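Long-range contacts in uncharacterized protein (Bacteroides ovatus, PDB 4FS7), which is of unknown function but, as an extracellular leucine-rich-repeat protein of the BspA type, probably binds other proteins through its long solenoid surface: residues A[62-67]-A[85-90]; A[197-202]-A[217-222]; A[242-247]-A[263-268]; A[325-330]-A[347-352]; A[341-346]-A[364-369]. All coordinates share one frame; numbering follows the deposited sequence. Where two conformers were deposited one is given.

Interaction 1: A[62-67]-A[85-90]; sequences IGYAAF and IGEFAF
The F67 and F90 rings lie side by side with planes 19° apart, slid so far that they barely overlap; F67 CD2 comes 3.7 Å from F90 CE1. One face of F90 is covered over its centre by A89 CB, I62 CD1 meets its edge at CZ (4.0 Å), and A89 O lies in the plane of F67 at that ring's edge. The two segments form matching turns of successive coils in a leucine-rich-repeat solenoid, type II from G63 to A66 and from G86 to A89. Aromatics also meet at the other end of the turns: Y64, its CG anti to the backbone N, points the same way as F88, with planes oblique at 53° and Y64 OH 4.0 Å from F88 CD1.

Three backbone hydrogen bonds join the two coils. G86 N reaches I62 O at 2.8 Å from above the carbonyl plane, A65 N meets E87 O nearly along its C=O axis, and F67 N meets A89 O in the carbonyl plane. The same pattern carries on into the next coil, where F88 and F90 bond through their backbones to R110 and T112 and the F90 ring meets F113. On the other flank F67 rests on V22 and L25 of strand 19-25. Beside the A65 N bond, A65 CA directs its hydrogen almost straight at F88 O, 3.5 Å away.

Interaction 2: A[197-202]-A[217-222]; sequences KIIRDY and NSLYYL
Two short parallel strands, 198-199 and 221-222, run with their segments only 8° apart, joined where I199 N donates to Y221 O (3.1 Å). Just before the strands, K197 O accepts from Y220 N (3.0 Å) in the carbonyl plane, on a lone pair, with a weak second bond from Y221 N. Y220 has its CG in the crowded position between the backbone N and carbonyl carbon (chi1 66°). One face of its ring lies against K197 O, and its OH comes 3.5 Å from I198 CD1. On that side of the strands I198 CG2 also leans on Y221 CD1 at 3.9 Å. On the buried side, I199 CD1 touches both L222 CD2 (3.8 Å) and L219 CD2 (4.0 Å). The polar ends look to other partners: S218 OG bonds to L196 O, and D201 OD1 to D224 N. Backbone amides thus fix the register between these coils of the solenoid, while the side chains meet by dispersion, aliphatic inside and tyrosine-rich outside.

Interaction 3: A[242-247]-A[263-268]; sequences TELGKS and NKLRIG. With EDO (1,2-ethanediol), chain C.
T242 O is held by two bonds: R266 N donates to it at 3.2 Å from well above the carbonyl plane, and a water donates at 2.8 Å to the same T242 O while also donating to K264 O. Further along the two parallel strands, L244 N meets R266 O at 2.8 Å, nearly along the C=O axis and almost straight, and L244 O then accepts from G268 N. The E243 CA hydrogen also approaches R266 O.

E243 and R266 both have CG anti to the backbone N (chi1 -176° and 175°), so their extended chains travel side by side in the same direction. Their flat ends are tilted by 13°, with E243 OE2 over a face of the guanidinium, 3.8 Å from R266 NE. This is a long salt bridge of charges alone, since no N-H points at the oxygen. On the inner side, L265 crosses L244 at about a right angle, its CD2 3.9 Å from L244 CD1, and its CD1 presses on T242 C at 3.4 Å. Ethanediol, probably from the crystallisation liquor, accepts from I267 N at O2 (3.0 Å) and also binds S285 and I287. Short parallel strands stacked coil on coil, with leucines on the inner side, are characteristic of a leucine-rich-repeat solenoid.

Interaction 4: A[325-330]-A[347-352]; sequences IDLPYL and NINFPL
The side-chain amide of N349 grips L327 by both backbone polar atoms: OD1 accepts from L327 N at 2.8 Å, and ND2 donates to L327 O at 2.9 Å, each bond lying on a lone pair of its carbonyl. The amide thus stands in for a strand backbone where the two chains have drawn apart. Its CG sits in the crowded position between the backbone N and carbonyl carbon (chi1 61°), which turns the group toward L327. Around it, L327 CD1 presses to 3.3 Å on N349 O, a buried oxygen without a polar partner, and P351 CG rests 3.4 Å from P328 O. I325 CG2 meets I348 CD1 at 3.6 Å, the two isoleucines side by side. At the start of the segments, I325 N donates to N347 O (3.0 Å), and N347 ND2 holds S324 OG. In the repeat solenoid, L327 also touches L304 of strand 301-304 and I334 of strand 333-334; F350 shares I334 with it and touches V371 and L373 of strand 370-374.

Interaction 5: A[341-346]-A[364-369]; sequences GCTSLS and GCINLK
The firmest hold is the amide of N367, with the thiol of C365 packed nearby. N367 ND2 donates to T343 O at 2.7 Å; T343 O lies close to the plane of the amide, and ND2 in that of the carbonyl. C365 SG sits on the neighbouring turn, 3.6 Å from C342 O and 3.9 Å from C342 CB, with L345 CD2 further off. The two sulphurs, C342 SG and C365 SG, stand 5.1 Å apart, so this is no disulphide. Each segment makes a type I turn, C342 to L345 and C365 to L368, led in by a glycine with positive phi, and the turns repeat one above the other in successive coils of the leucine-rich-repeat solenoid. The T343 and I366 side chains lie side by side, CG2 of T343 3.7 Å from CD1 of I366.

The S346 end is held less directly, on the side reached by water. L345 O lies 3.2 Å from L368 N, but at a poor angle for a bond; L368 N is instead taken by C365 O within its own turn. One water links S346 O to K369 N, and another donates to N367 O and bonds weakly with S346 OG. S344 OG turns back to T320 O. One asparagine bond thus gives direction to a contact otherwise built from apolar touches, a sulphur and solvent bridges.

In the fold
All five contacts join successive coils of one elongated, helix-free solenoid. Interaction 1 lies nearest the N-terminal mixed sheet, to which strands 55-62 and 84-85 belong, and its centre is about 63 Å from that of interaction 4. Interactions 2 and 3 follow in series, with centres about 11 Å apart, as parts of the same parallel sheet; L222 and Y220 of the former bond through their backbones to G245 and T242 of the latter. Near the C-terminal end, interactions 4 and 5 alternate along the chain and touch through I348 and L368, one at strand 347-348, the other at the turns. Similar contacts thus recur from coil to coil, building a long, continuous surface consistent with protein binding.

Interaction 1: A[62-67]-A[85-90]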
# COMPACT_ATOMS: atom_id res chain seq x y z
N ILE A 62 -14.43 -1.30 28.89
CA ILE A 62 -13.76 -0.01 28.84
C ILE A 62 -14.53 0.82 27.83
O ILE A 62 -14.78 0.36 26.70
CB ILE A 62 -12.25 -0.12 28.51
CG1 ILE A 62 -11.54 -0.89 29.64
CG2 ILE A 62 -11.62 1.27 28.30
CD1 ILE A 62 -10.17 -1.24 29.33
N GLY A 63 -14.93 2.01 28.24
CA GLY A 63 -15.79 2.83 27.42
C GLY A 63 -15.12 3.46 26.20
O GLY A 63 -13.91 3.57 26.11
N TYR A 64 -15.99 3.89 25.30
CA TYR A 64 -15.60 4.71 24.17
C TYR A 64 -14.67 5.85 24.60
O TYR A 64 -15.01 6.64 25.49
CB TYR A 64 -16.87 5.26 23.52
CG TYR A 64 -16.68 6.12 22.31
CD1 TYR A 64 -16.46 7.49 22.43
CD2 TYR A 64 -16.73 5.57 21.03
CE1 TYR A 64 -16.30 8.29 21.28
CE2 TYR A 64 -16.58 6.37 19.88
CZ TYR A 64 -16.35 7.71 20.02
OH TYR A 64 -16.19 8.52 18.89
N ALA A 65 -13.53 5.96 23.93
CA ALA A 65 -12.57 7.02 24.18
C ALA A 65 -12.17 7.20 25.66
O ALA A 65 -11.75 8.27 26.06
CB ALA A 65 -13.05 8.37 23.57
N ALA A 66 -12.19 6.11 26.44
CA ALA A 66 -12.03 6.27 27.88
C ALA A 66 -10.69 6.90 28.26
O ALA A 66 -10.63 7.82 29.10
CB ALA A 66 -12.19 4.91 28.58
N PHE A 67 -9.62 6.47 27.60
CA PHE A 67 -8.27 6.97 27.89
C PHE A 67 -7.70 7.83 26.74
O PHE A 67 -6.50 8.06 26.67
CB PHE A 67 -7.29 5.85 28.23
CG PHE A 67 -7.65 5.11 29.48
CD1 PHE A 67 -7.28 5.58 30.72
CD2 PHE A 67 -8.40 3.95 29.39
CE1 PHE A 67 -7.64 4.86 31.86
CE2 PHE A 67 -8.77 3.25 30.48
CZ PHE A 67 -8.38 3.70 31.74
N ILE A 85 -13.95 -3.47 24.70
CA ILE A 85 -13.12 -2.27 24.76
C ILE A 85 -13.67 -1.34 23.66
O ILE A 85 -13.77 -1.74 22.50
CB ILE A 85 -11.64 -2.57 24.55
CG1 ILE A 85 -11.12 -3.52 25.65
CG2 ILE A 85 -10.86 -1.25 24.50
CD1 ILE A 85 -9.66 -3.96 25.45
N GLY A 86 -14.01 -0.12 24.02
CA GLY A 86 -14.65 0.80 23.08
C GLY A 86 -13.67 1.29 22.02
O GLY A 86 -12.45 1.27 22.20
N GLU A 87 -14.27 1.83 20.96
CA GLU A 87 -13.48 2.54 19.93
C GLU A 87 -12.71 3.69 20.60
O GLU A 87 -13.18 4.28 21.60
CB GLU A 87 -14.36 3.11 18.82
CG GLU A 87 -15.03 2.07 17.99
CD GLU A 87 -15.70 2.69 16.78
OE1 GLU A 87 -15.78 3.93 16.74
OE2 GLU A 87 -16.11 1.93 15.88
N PHE A 88 -11.56 4.01 20.04
CA PHE A 88 -10.74 5.12 20.53
C PHE A 88 -10.25 4.98 21.98
O PHE A 88 -9.73 5.94 22.53
CB PHE A 88 -11.42 6.49 20.35
CG PHE A 88 -11.66 6.86 18.93
CD1 PHE A 88 -12.79 6.43 18.30
CD2 PHE A 88 -10.76 7.63 18.23
CE1 PHE A 88 -13.05 6.75 16.98
CE2 PHE A 88 -11.02 7.97 16.90
CZ PHE A 88 -12.17 7.51 16.28
N ALA A 89 -10.35 3.78 22.57
CA ALA A 89 -10.16 3.71 24.03
C ALA A 89 -8.80 4.20 24.51
O ALA A 89 -8.71 4.80 25.59
CB ALA A 89 -10.47 2.30 24.52
N PHE A 90 -7.73 3.94 23.75
CA PHE A 90 -6.39 4.33 24.14
C PHE A 90 -5.77 5.22 23.05
O PHE A 90 -4.57 5.30 22.94
CB PHE A 90 -5.51 3.09 24.40
CG PHE A 90 -6.22 2.03 25.19
CD1 PHE A 90 -6.52 2.19 26.53
CD2 PHE A 90 -6.60 0.89 24.58
CE1 PHE A 90 -7.23 1.19 27.21
CE2 PHE A 90 -7.28 -0.10 25.23
CZ PHE A 90 -7.61 0.05 26.54

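Interaction 2: A[197-202]-A[217-222]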
# COMPACT_ATOMS: atom_id res chain seq x y z
N LYS A 197 -6.87 -13.17 -2.49
CA LYS A 197 -7.49 -12.80 -3.78
C LYS A 197 -7.18 -11.38 -4.22
O LYS A 197 -6.91 -11.11 -5.39
CB LYS A 197 -9.01 -12.92 -3.70
CG LYS A 197 -9.53 -14.34 -3.31
CD LYS A 197 -9.27 -15.40 -4.43
CE LYS A 197 -9.54 -16.83 -4.01
NZ LYS A 197 -11.00 -17.11 -3.87
N ILE A 198 -7.21 -10.47 -3.26
CA ILE A 198 -7.19 -9.01 -3.52
C ILE A 198 -6.29 -8.28 -2.55
O ILE A 198 -6.41 -8.49 -1.34
CB ILE A 198 -8.67 -8.46 -3.39
CG1 ILE A 198 -9.58 -9.06 -4.44
CG2 ILE A 198 -8.68 -6.92 -3.39
CD1 ILE A 198 -11.06 -8.81 -4.18
N ILE A 199 -5.45 -7.40 -3.07
CA ILE A 199 -4.71 -6.41 -2.27
C ILE A 199 -5.25 -5.06 -2.71
O ILE A 199 -5.12 -4.68 -3.89
CB ILE A 199 -3.18 -6.51 -2.47
CG1 ILE A 199 -2.67 -7.84 -1.95
CG2 ILE A 199 -2.48 -5.32 -1.84
CD1 ILE A 199 -1.20 -8.15 -2.26
N ARG A 200 -5.86 -4.33 -1.78
CA ARG A 200 -6.48 -3.05 -2.08
C ARG A 200 -5.49 -1.91 -2.14
O ARG A 200 -4.29 -2.06 -1.89
CB ARG A 200 -7.62 -2.78 -1.09
CG ARG A 200 -8.80 -3.73 -1.28
CD ARG A 200 -10.02 -3.26 -0.50
NE ARG A 200 -11.20 -4.09 -0.73
CZ ARG A 200 -12.22 -4.21 0.14
NH1 ARG A 200 -12.17 -3.58 1.32
NH2 ARG A 200 -13.27 -5.00 -0.14
N ASP A 201 -6.01 -0.73 -2.47
CA ASP A 201 -5.18 0.45 -2.72
C ASP A 201 -4.26 0.76 -1.57
O ASP A 201 -4.67 0.65 -0.41
CB ASP A 201 -6.06 1.70 -2.97
CG ASP A 201 -7.03 1.60 -4.12
OD1 ASP A 201 -6.96 0.72 -4.94
OD2 ASP A 201 -7.90 2.51 -4.22
N TYR A 202 -3.03 1.20 -1.83
CA TYR A 202 -2.08 1.69 -0.86
C TYR A 202 -1.66 0.65 0.16
O TYR A 202 -0.98 1.04 1.10
CB TYR A 202 -2.65 2.92 -0.14
CG TYR A 202 -2.89 4.09 -1.06
CD1 TYR A 202 -1.85 4.92 -1.47
CD2 TYR A 202 -4.13 4.33 -1.52
CE1 TYR A 202 -2.11 6.00 -2.33
CE2 TYR A 202 -4.40 5.40 -2.41
CZ TYR A 202 -3.37 6.21 -2.81
OH TYR A 202 -3.63 7.26 -3.66
N ASN A 217 -1.08 -18.13 -6.08
CA ASN A 217 -1.73 -18.35 -7.36
C ASN A 217 -3.13 -17.77 -7.44
O ASN A 217 -3.61 -17.42 -8.53
CB ASN A 217 -1.71 -19.84 -7.74
CG ASN A 217 -0.29 -20.32 -8.03
OD1 ASN A 217 0.61 -19.51 -8.32
ND2 ASN A 217 -0.08 -21.64 -7.96
N SER A 218 -3.77 -17.65 -6.28
CA SER A 218 -5.13 -17.12 -6.17
C SER A 218 -5.23 -15.57 -6.31
O SER A 218 -6.31 -15.05 -6.50
CB SER A 218 -5.76 -17.52 -4.83
OG SER A 218 -4.84 -17.17 -3.77
N LEU A 219 -4.12 -14.86 -6.14
CA LEU A 219 -4.12 -13.43 -6.09
C LEU A 219 -4.26 -12.85 -7.48
O LEU A 219 -3.42 -13.09 -8.35
CB LEU A 219 -2.84 -12.95 -5.42
CG LEU A 219 -2.60 -11.45 -5.37
CD1 LEU A 219 -3.64 -10.70 -4.58
CD2 LEU A 219 -1.22 -11.19 -4.80
N TYR A 220 -5.35 -12.11 -7.71
CA TYR A 220 -5.62 -11.64 -9.07
C TYR A 220 -5.66 -10.14 -9.23
O TYR A 220 -5.73 -9.66 -10.36
CB TYR A 220 -6.89 -12.29 -9.63
CG TYR A 220 -8.14 -11.91 -8.94
CD1 TYR A 220 -8.75 -10.70 -9.18
CD2 TYR A 220 -8.73 -12.77 -8.00
CE1 TYR A 220 -9.95 -10.36 -8.52
CE2 TYR A 220 -9.90 -12.43 -7.34
CZ TYR A 220 -10.49 -11.21 -7.60
OH TYR A 220 -11.66 -10.85 -6.99
N TYR A 221 -5.63 -9.39 -8.12
CA TYR A 221 -5.81 -7.95 -8.14
C TYR A 221 -4.86 -7.23 -7.24
O TYR A 221 -4.77 -7.56 -6.06
CB TYR A 221 -7.26 -7.60 -7.76
CG TYR A 221 -7.57 -6.11 -7.75
CD1 TYR A 221 -7.33 -5.31 -6.64
CD2 TYR A 221 -8.06 -5.51 -8.88
CE1 TYR A 221 -7.62 -3.96 -6.65
CE2 TYR A 221 -8.31 -4.14 -8.91
CZ TYR A 221 -8.08 -3.36 -7.79
OH TYR A 221 -8.35 -1.99 -7.81
N LEU A 222 -4.21 -6.20 -7.77
CA LEU A 222 -3.43 -5.23 -6.96
C LEU A 222 -3.97 -3.84 -7.21
O LEU A 222 -4.03 -3.38 -8.34
CB LEU A 222 -1.93 -5.15 -7.30
CG LEU A 222 -1.11 -6.42 -7.25
CD1 LEU A 222 0.35 -6.19 -7.68
CD2 LEU A 222 -1.15 -7.09 -5.91

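Interaction 3: A[242-247]-A[263-268]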
# COMPACT_ATOMS: atom_id res chain seq x y z
N THR A 242 -5.33 -10.71 -13.07
CA THR A 242 -6.27 -10.21 -14.05
C THR A 242 -6.43 -8.69 -14.08
O THR A 242 -6.82 -8.15 -15.12
CB THR A 242 -7.60 -10.88 -13.91
OG1 THR A 242 -8.12 -10.59 -12.62
CG2 THR A 242 -7.49 -12.42 -14.14
N GLU A 243 -6.11 -8.00 -12.99
CA GLU A 243 -6.13 -6.56 -13.00
C GLU A 243 -5.10 -5.96 -12.05
O GLU A 243 -4.99 -6.36 -10.90
CB GLU A 243 -7.50 -6.01 -12.64
CG GLU A 243 -7.56 -4.49 -12.74
CD GLU A 243 -8.92 -3.86 -12.51
OE1 GLU A 243 -9.89 -4.57 -12.22
OE2 GLU A 243 -9.01 -2.62 -12.62
N LEU A 244 -4.38 -4.97 -12.59
CA LEU A 244 -3.54 -4.05 -11.83
C LEU A 244 -4.18 -2.68 -11.93
O LEU A 244 -4.62 -2.29 -13.02
CB LEU A 244 -2.11 -3.98 -12.39
CG LEU A 244 -1.38 -5.31 -12.54
CD1 LEU A 244 -0.03 -5.09 -13.16
CD2 LEU A 244 -1.27 -6.04 -11.22
N GLY A 245 -4.27 -1.98 -10.80
CA GLY A 245 -4.74 -0.62 -10.72
C GLY A 245 -3.77 0.39 -11.31
O GLY A 245 -2.93 0.05 -12.13
N LYS A 246 -3.91 1.64 -10.87
CA LYS A 246 -3.03 2.72 -11.30
C LYS A 246 -1.81 2.82 -10.39
O LYS A 246 -1.92 2.62 -9.17
CB LYS A 246 -3.79 4.04 -11.23
CG LYS A 246 -5.00 4.11 -12.10
CD LYS A 246 -5.94 5.28 -11.70
CE LYS A 246 -7.21 5.27 -12.51
NZ LYS A 246 -8.18 6.24 -11.93
N SER A 247 -0.66 3.19 -10.93
CA SER A 247 0.43 3.64 -10.09
C SER A 247 0.88 2.57 -9.07
O SER A 247 1.40 2.91 -8.03
CB SER A 247 0.06 4.94 -9.36
OG SER A 247 -0.40 5.93 -10.29
N ASN A 263 -0.98 -11.13 -22.27
CA ASN A 263 -1.61 -10.32 -23.30
C ASN A 263 -2.97 -9.74 -22.87
O ASN A 263 -3.36 -8.68 -23.39
CB ASN A 263 -1.74 -11.12 -24.62
CG ASN A 263 -2.60 -12.38 -24.50
OD1 ASN A 263 -2.53 -13.15 -23.52
ND2 ASN A 263 -3.40 -12.62 -25.53
N LYS A 264 -3.65 -10.42 -21.92
CA LYS A 264 -5.01 -9.99 -21.51
C LYS A 264 -5.11 -9.27 -20.17
O LYS A 264 -6.21 -8.89 -19.73
CB LYS A 264 -5.97 -11.18 -21.52
CG LYS A 264 -6.18 -11.77 -22.91
CD LYS A 264 -6.97 -10.82 -23.79
CE LYS A 264 -8.47 -11.01 -23.61
NZ LYS A 264 -9.02 -12.17 -24.39
N LEU A 265 -3.99 -9.03 -19.49
CA LEU A 265 -4.02 -8.29 -18.21
C LEU A 265 -4.52 -6.87 -18.35
O LEU A 265 -4.05 -6.15 -19.23
CB LEU A 265 -2.62 -8.33 -17.63
CG LEU A 265 -2.38 -7.60 -16.31
CD1 LEU A 265 -3.25 -8.14 -15.17
CD2 LEU A 265 -0.92 -7.63 -15.98
N ARG A 266 -5.52 -6.49 -17.52
CA ARG A 266 -5.98 -5.09 -17.40
C ARG A 266 -5.05 -4.30 -16.48
O ARG A 266 -4.73 -4.76 -15.38
CB ARG A 266 -7.40 -5.04 -16.82
CG ARG A 266 -7.89 -3.65 -16.55
CD ARG A 266 -9.39 -3.56 -16.35
NE ARG A 266 -9.79 -2.16 -16.30
CZ ARG A 266 -11.04 -1.71 -16.24
NH1 ARG A 266 -12.06 -2.54 -16.22
NH2 ARG A 266 -11.25 -0.40 -16.19
N ILE A 267 -4.64 -3.10 -16.91
CA ILE A 267 -3.60 -2.34 -16.22
C ILE A 267 -3.97 -0.85 -16.26
O ILE A 267 -4.28 -0.32 -17.33
CB ILE A 267 -2.20 -2.53 -16.88
CG1 ILE A 267 -1.83 -4.01 -17.02
CG2 ILE A 267 -1.11 -1.79 -16.14
CD1 ILE A 267 -0.52 -4.27 -17.76
N GLY A 268 -3.92 -0.19 -15.12
CA GLY A 268 -4.09 1.25 -15.07
C GLY A 268 -2.84 2.01 -15.50
O GLY A 268 -1.80 1.43 -15.80
C1 EDO C . -3.47 -2.85 -20.71
O1 EDO C . -3.61 -3.58 -21.99
C2 EDO C . -4.57 -1.79 -20.43
O2 EDO C . -5.64 -2.37 -19.64
O HOH W 1 -7.75 -9.48 -17.37

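Interaction 4: A[325-330]-A[347-352]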
# COMPACT_ATOMS: atom_id res chain seq x y z
N ILE A 325 14.68 1.06 -29.25
CA ILE A 325 13.48 0.30 -29.00
C ILE A 325 12.92 -0.26 -30.31
O ILE A 325 12.85 0.45 -31.34
CB ILE A 325 12.45 1.08 -28.19
CG1 ILE A 325 11.32 0.17 -27.66
CG2 ILE A 325 11.90 2.27 -29.04
CD1 ILE A 325 10.33 0.89 -26.72
N ASP A 326 12.65 -1.55 -30.27
CA ASP A 326 12.06 -2.28 -31.40
C ASP A 326 10.57 -2.30 -31.18
O ASP A 326 10.07 -2.95 -30.26
CB ASP A 326 12.69 -3.67 -31.47
CG ASP A 326 12.16 -4.54 -32.60
OD1 ASP A 326 11.68 -4.00 -33.60
OD2 ASP A 326 12.28 -5.78 -32.48
N LEU A 327 9.85 -1.56 -32.00
CA LEU A 327 8.38 -1.55 -31.96
C LEU A 327 7.91 -2.77 -32.72
O LEU A 327 8.35 -3.00 -33.85
CB LEU A 327 7.82 -0.29 -32.59
CG LEU A 327 8.15 1.02 -31.85
CD1 LEU A 327 7.35 2.16 -32.50
CD2 LEU A 327 7.92 0.92 -30.35
N PRO A 328 7.03 -3.57 -32.12
CA PRO A 328 6.67 -4.81 -32.77
C PRO A 328 5.73 -4.61 -33.93
O PRO A 328 5.13 -3.53 -34.15
CB PRO A 328 6.03 -5.63 -31.63
CG PRO A 328 5.51 -4.61 -30.70
CD PRO A 328 6.54 -3.50 -30.73
N TYR A 329 5.58 -5.68 -34.69
CA TYR A 329 5.10 -5.55 -36.05
C TYR A 329 3.65 -5.18 -36.26
O TYR A 329 3.26 -4.90 -37.41
CB TYR A 329 5.47 -6.77 -36.91
CG TYR A 329 4.57 -7.97 -36.74
CD1 TYR A 329 4.52 -8.67 -35.56
CD2 TYR A 329 3.76 -8.40 -37.78
CE1 TYR A 329 3.68 -9.76 -35.40
CE2 TYR A 329 2.89 -9.52 -37.63
CZ TYR A 329 2.88 -10.22 -36.44
OH TYR A 329 2.05 -11.31 -36.27
N LEU A 330 2.84 -5.16 -35.20
CA LEU A 330 1.43 -4.79 -35.29
C LEU A 330 1.09 -3.51 -34.50
O LEU A 330 -0.09 -3.20 -34.29
CB LEU A 330 0.55 -5.98 -34.86
CG LEU A 330 0.67 -7.20 -35.76
CD1 LEU A 330 -0.02 -8.39 -35.09
CD2 LEU A 330 0.01 -6.90 -37.12
N ASN A 347 17.68 4.70 -32.13
CA ASN A 347 17.22 3.59 -32.97
C ASN A 347 15.79 3.23 -32.65
O ASN A 347 15.54 2.66 -31.59
CB ASN A 347 18.10 2.36 -32.77
CG ASN A 347 19.54 2.70 -32.85
OD1 ASN A 347 20.00 3.18 -33.90
ND2 ASN A 347 20.30 2.44 -31.77
N ILE A 348 14.88 3.54 -33.55
CA ILE A 348 13.48 3.18 -33.44
C ILE A 348 12.95 2.96 -34.83
O ILE A 348 13.23 3.74 -35.74
CB ILE A 348 12.68 4.21 -32.61
CG1 ILE A 348 11.24 3.71 -32.43
CG2 ILE A 348 12.75 5.62 -33.26
CD1 ILE A 348 10.45 4.56 -31.39
N ASN A 349 12.20 1.88 -34.98
CA ASN A 349 11.51 1.56 -36.21
C ASN A 349 10.04 1.91 -36.17
O ASN A 349 9.44 1.97 -35.08
CB ASN A 349 11.62 0.05 -36.49
CG ASN A 349 10.99 -0.78 -35.41
OD1 ASN A 349 11.31 -0.64 -34.23
ND2 ASN A 349 10.05 -1.62 -35.78
N PHE A 350 9.46 2.10 -37.35
CA PHE A 350 8.08 2.47 -37.50
C PHE A 350 7.38 1.46 -38.38
O PHE A 350 7.41 1.55 -39.62
CB PHE A 350 8.01 3.88 -38.07
CG PHE A 350 8.56 4.87 -37.11
CD1 PHE A 350 7.77 5.35 -36.07
CD2 PHE A 350 9.87 5.27 -37.14
CE1 PHE A 350 8.31 6.23 -35.16
CE2 PHE A 350 10.41 6.18 -36.21
CZ PHE A 350 9.60 6.65 -35.20
N PRO A 351 6.74 0.48 -37.75
CA PRO A 351 6.13 -0.55 -38.56
C PRO A 351 4.99 -0.04 -39.45
O PRO A 351 4.36 0.92 -39.11
CB PRO A 351 5.62 -1.54 -37.52
CG PRO A 351 6.53 -1.35 -36.36
CD PRO A 351 6.84 0.09 -36.34
N LEU A 352 4.75 -0.70 -40.58
CA LEU A 352 3.74 -0.25 -41.52
C LEU A 352 2.31 -0.38 -41.00
O LEU A 352 1.41 0.20 -41.58
CB LEU A 352 3.90 -0.97 -42.87

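Interaction 5: A[341-346]-A[364-369]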
# COMPACT_ATOMS: atom_id res chain seq x y z
N GLY A 341 11.44 13.79 -24.63
CA GLY A 341 12.56 13.91 -23.74
C GLY A 341 13.41 12.66 -23.62
O GLY A 341 14.23 12.56 -22.70
N CYS A 342 13.31 11.74 -24.57
CA CYS A 342 14.19 10.57 -24.59
C CYS A 342 15.48 10.98 -25.30
O CYS A 342 15.68 10.72 -26.51
CB CYS A 342 13.53 9.39 -25.29
SG CYS A 342 12.18 8.67 -24.24
N THR A 343 16.33 11.66 -24.54
CA THR A 343 17.54 12.32 -25.04
C THR A 343 18.54 11.41 -25.72
O THR A 343 19.31 11.85 -26.56
CB THR A 343 18.28 12.95 -23.87
OG1 THR A 343 17.34 13.65 -23.05
CG2 THR A 343 19.40 13.88 -24.35
N SER A 344 18.54 10.15 -25.32
CA SER A 344 19.48 9.17 -25.87
C SER A 344 18.93 8.34 -27.02
O SER A 344 19.66 7.57 -27.62
CB SER A 344 19.99 8.20 -24.76
OG SER A 344 20.64 8.88 -23.71
N LEU A 345 17.65 8.48 -27.36
CA LEU A 345 16.98 7.59 -28.29
C LEU A 345 17.57 7.82 -29.69
O LEU A 345 17.48 8.92 -30.22
CB LEU A 345 15.48 7.82 -28.29
CG LEU A 345 14.65 6.91 -29.17
CD1 LEU A 345 14.81 5.45 -28.75
CD2 LEU A 345 13.22 7.37 -29.18
N SER A 346 18.08 6.75 -30.29
CA SER A 346 18.74 6.81 -31.60
C SER A 346 18.14 5.84 -32.59
O SER A 346 18.14 6.11 -33.78
CB SER A 346 20.22 6.48 -31.43
OG SER A 346 20.87 6.44 -32.69
N GLY A 364 12.23 16.68 -28.11
CA GLY A 364 13.37 16.51 -27.27
C GLY A 364 14.24 15.31 -27.58
O GLY A 364 15.24 15.13 -26.87
N CYS A 365 13.90 14.55 -28.61
CA CYS A 365 14.71 13.39 -29.01
C CYS A 365 15.83 13.85 -29.92
O CYS A 365 15.81 13.64 -31.13
CB CYS A 365 13.88 12.30 -29.63
SG CYS A 365 12.73 11.53 -28.43
N ILE A 366 16.79 14.53 -29.28
CA ILE A 366 17.85 15.22 -29.98
C ILE A 366 18.85 14.30 -30.67
O ILE A 366 19.55 14.72 -31.58
CB ILE A 366 18.55 16.24 -29.04
CG1 ILE A 366 19.18 15.56 -27.78
CG2 ILE A 366 17.53 17.34 -28.65
CD1 ILE A 366 19.97 16.56 -26.84
N ASN A 367 18.93 13.05 -30.23
CA ASN A 367 19.85 12.07 -30.81
C ASN A 367 19.19 11.15 -31.79
O ASN A 367 19.80 10.22 -32.32
CB ASN A 367 20.56 11.30 -29.70
CG ASN A 367 21.66 12.16 -29.11
OD1 ASN A 367 22.55 12.62 -29.87
ND2 ASN A 367 21.65 12.37 -27.82
N LEU A 368 17.94 11.44 -32.12
CA LEU A 368 17.21 10.69 -33.08
C LEU A 368 17.51 11.35 -34.44
O LEU A 368 16.90 12.34 -34.81
CB LEU A 368 15.73 10.60 -32.74
CG LEU A 368 14.86 9.73 -33.65
CD1 LEU A 368 15.44 8.30 -33.81
CD2 LEU A 368 13.43 9.68 -33.07
N LYS A 369 18.51 10.83 -35.14
CA LYS A 369 19.09 11.51 -36.31
C LYS A 369 18.49 11.04 -37.61
O LYS A 369 18.43 11.84 -38.57
CB LYS A 369 20.61 11.31 -36.35
CG LYS A 369 21.34 11.91 -35.17
CD LYS A 369 22.80 11.54 -35.12
CE LYS A 369 23.48 12.16 -33.90
NZ LYS A 369 24.88 11.70 -33.79
O HOH W 2 19.28 8.14 -35.32
O HOH W 3 22.43 9.36 -32.38